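Local coordinates for protein kcn28 (Kitasatospora, PDB 6J31) that is of unknown function but has the two Rossmann-like domains of the GT-B fold and binds (2E,2'E)-3,3'-(1,2-phenylene)di(prop-2-enoic acid), at residues Arg184-Val189 with Thr206-Cys211. Numbering follows the deposited sequence.
Sequences RSLVLV and TFIGPC
Thr-206 pairs with the 184-189 segment through both of its backbone polar atoms. Thr-206 N donates to Ser-185 O (2.9 Å), and Thr-206 O accepts from Val-187 N (2.8 Å). Its side chain lies on the same sheet face as Leu-186, where both touch Leu-389 of helix 382-391. On the other face, Phe-207 and Val-187 run side by side and point the same way. Phe-207 CD1 is 3.9 Å from Val-187 CB, and Val-189 O sits at the ring edge, near its plane. The strands are parallel. They are the last two of the N-terminal seven-stranded sheet of this GT-B fold, with 205-207 outermost and 185-187 next to strand 124-128. Ile-208, just past the strand, completes the Val-187 to Phe-207 bridge: Ile-208 N reaches Val-187 O in a nearly straight bond (2.8 Å, 174° at the hydrogen). Ile-208 CG1 stands anti to the carbonyl carbon (chi1 -68°) and meets Leu-186 CD2 at 3.9 Å, the two side chains crossing obliquely. Ile-208 CB touches Leu-188 CD2. Gly-209 N makes a weak hydrogen bond to Val-189 O (3.2 Å), and Gly-209 O receives a CA-H contact from Leu-188. Pro-210 packs on Gln-309 of helix 305-314. Cys-211 SG touches Leu-188 CD2 (3.7 Å).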
loop_
_atom_site.group_PDB
_atom_site.type_symbol
_atom_site.label_atom_id
_atom_site.label_comp_id
_atom_site.label_asym_id
_atom_site.label_seq_id
_atom_site.Cartn_x
_atom_site.Cartn_y
_atom_site.Cartn_z
ATOM N N ARG A 184 15.855 -10.869 -1.725
ATOM C CA ARG A 184 16.136 -9.473 -1.435
ATOM C C ARG A 184 14.818 -8.724 -1.496
ATOM O O ARG A 184 13.951 -9.051 -2.310
ATOM C CB ARG A 184 17.137 -8.870 -2.431
ATOM C CG ARG A 184 18.547 -9.397 -2.279
ATOM C CD ARG A 184 19.425 -9.059 -3.476
ATOM N NE ARG A 184 20.690 -9.788 -3.429
ATOM C CZ ARG A 184 21.699 -9.473 -2.623
ATOM N NH1 ARG A 184 21.592 -8.440 -1.795
ATOM N NH2 ARG A 184 22.817 -10.190 -2.639
ATOM N N SER A 185 14.659 -7.725 -0.638
ATOM C CA SER A 185 13.395 -7.010 -0.608
ATOM C C SER A 185 13.626 -5.539 -0.326
ATOM O O SER A 185 14.397 -5.182 0.569
ATOM C CB SER A 185 12.454 -7.605 0.440
ATOM O OG SER A 185 11.286 -6.818 0.564
ATOM N N LEU A 186 12.950 -4.694 -1.095
ATOM C CA LEU A 186 12.894 -3.263 -0.838
ATOM C C LEU A 186 11.532 -2.987 -0.220
ATOM O O LEU A 186 10.502 -3.130 -0.887
ATOM C CB LEU A 186 13.100 -2.456 -2.119
ATOM C CG LEU A 186 14.449 -2.626 -2.820
ATOM C CD1 LEU A 186 14.499 -1.786 -4.079
ATOM C CD2 LEU A 186 15.586 -2.266 -1.885
ATOM N N VAL A 187 11.525 -2.636 1.062
ATOM C CA VAL A 187 10.290 -2.386 1.794
ATOM C C VAL A 187 10.024 -0.889 1.716
ATOM O O VAL A 187 10.762 -0.085 2.290
ATOM C CB VAL A 187 10.386 -2.869 3.245
ATOM C CG1 VAL A 187 9.021 -2.831 3.915
ATOM C CG2 VAL A 187 10.972 -4.271 3.299
ATOM N N LEU A 188 8.954 -0.513 1.026
ATOM C CA LEU A 188 8.694 0.889 0.711
ATOM C C LEU A 188 7.977 1.604 1.847
ATOM O O LEU A 188 7.065 2.398 1.616
ATOM C CB LEU A 188 7.883 0.954 -0.579
ATOM C CG LEU A 188 8.645 0.526 -1.841
ATOM C CD1 LEU A 188 8.000 1.072 -3.112
ATOM C CD2 LEU A 188 10.118 0.912 -1.759
ATOM N N VAL A 189 8.353 1.313 3.090
ATOM C CA VAL A 189 7.832 2.010 4.265
ATOM C C VAL A 189 9.005 2.337 5.177
ATOM O O VAL A 189 10.059 1.685 5.111
ATOM C CB VAL A 189 6.769 1.165 5.013
ATOM C CG1 VAL A 189 5.702 0.640 4.062
ATOM C CG2 VAL A 189 7.419 0.014 5.749
ATOM N N THR A 206 15.336 -4.243 3.144
ATOM C CA THR A 206 15.814 -2.871 3.286
ATOM C C THR A 206 14.619 -1.937 3.407
ATOM O O THR A 206 13.761 -1.909 2.522
ATOM C CB THR A 206 16.691 -2.454 2.106
ATOM O OG1 THR A 206 17.870 -3.264 2.069
ATOM C CG2 THR A 206 17.100 -0.992 2.242
ATOM N N PHE A 207 14.577 -1.165 4.491
ATOM C CA PHE A 207 13.516 -0.181 4.683
ATOM C C PHE A 207 13.863 1.063 3.878
ATOM O O PHE A 207 14.823 1.774 4.193
ATOM C CB PHE A 207 13.332 0.136 6.163
ATOM C CG PHE A 207 12.827 -1.030 6.964
ATOM C CD1 PHE A 207 11.543 -1.512 6.765
ATOM C CD2 PHE A 207 13.629 -1.642 7.915
ATOM C CE1 PHE A 207 11.072 -2.585 7.491
ATOM C CE2 PHE A 207 13.162 -2.716 8.649
ATOM C CZ PHE A 207 11.881 -3.188 8.439
ATOM N N ILE A 208 13.092 1.315 2.825
ATOM C CA ILE A 208 13.408 2.375 1.876
ATOM C C ILE A 208 12.609 3.629 2.201
ATOM O O ILE A 208 13.064 4.753 1.958
ATOM C CB ILE A 208 13.146 1.896 0.433
ATOM C CG1 ILE A 208 14.145 0.804 0.059
ATOM C CG2 ILE A 208 13.224 3.043 -0.566
ATOM C CD1 ILE A 208 15.558 1.314 -0.137
ATOM N N GLY A 209 11.426 3.450 2.774
ATOM C CA GLY A 209 10.471 4.524 2.850
ATOM C C GLY A 209 9.813 4.703 1.497
ATOM O O GLY A 209 10.084 3.957 0.551
ATOM N N PRO A 210 8.938 5.695 1.376
ATOM C CA PRO A 210 8.244 5.917 0.106
ATOM C C PRO A 210 9.198 6.360 -0.987
ATOM O O PRO A 210 10.215 7.013 -0.737
ATOM C CB PRO A 210 7.237 7.021 0.439
ATOM C CG PRO A 210 7.865 7.746 1.577
ATOM C CD PRO A 210 8.555 6.687 2.388
ATOM N N CYS A 211 8.859 5.989 -2.213
ATOM C CA CYS A 211 9.625 6.401 -3.381
ATOM C C CYS A 211 8.869 7.553 -4.030
ATOM O O CYS A 211 7.853 7.354 -4.698
ATOM C CB CYS A 211 9.839 5.221 -4.320
ATOM S SG CYS A 211 10.982 3.997 -3.618
#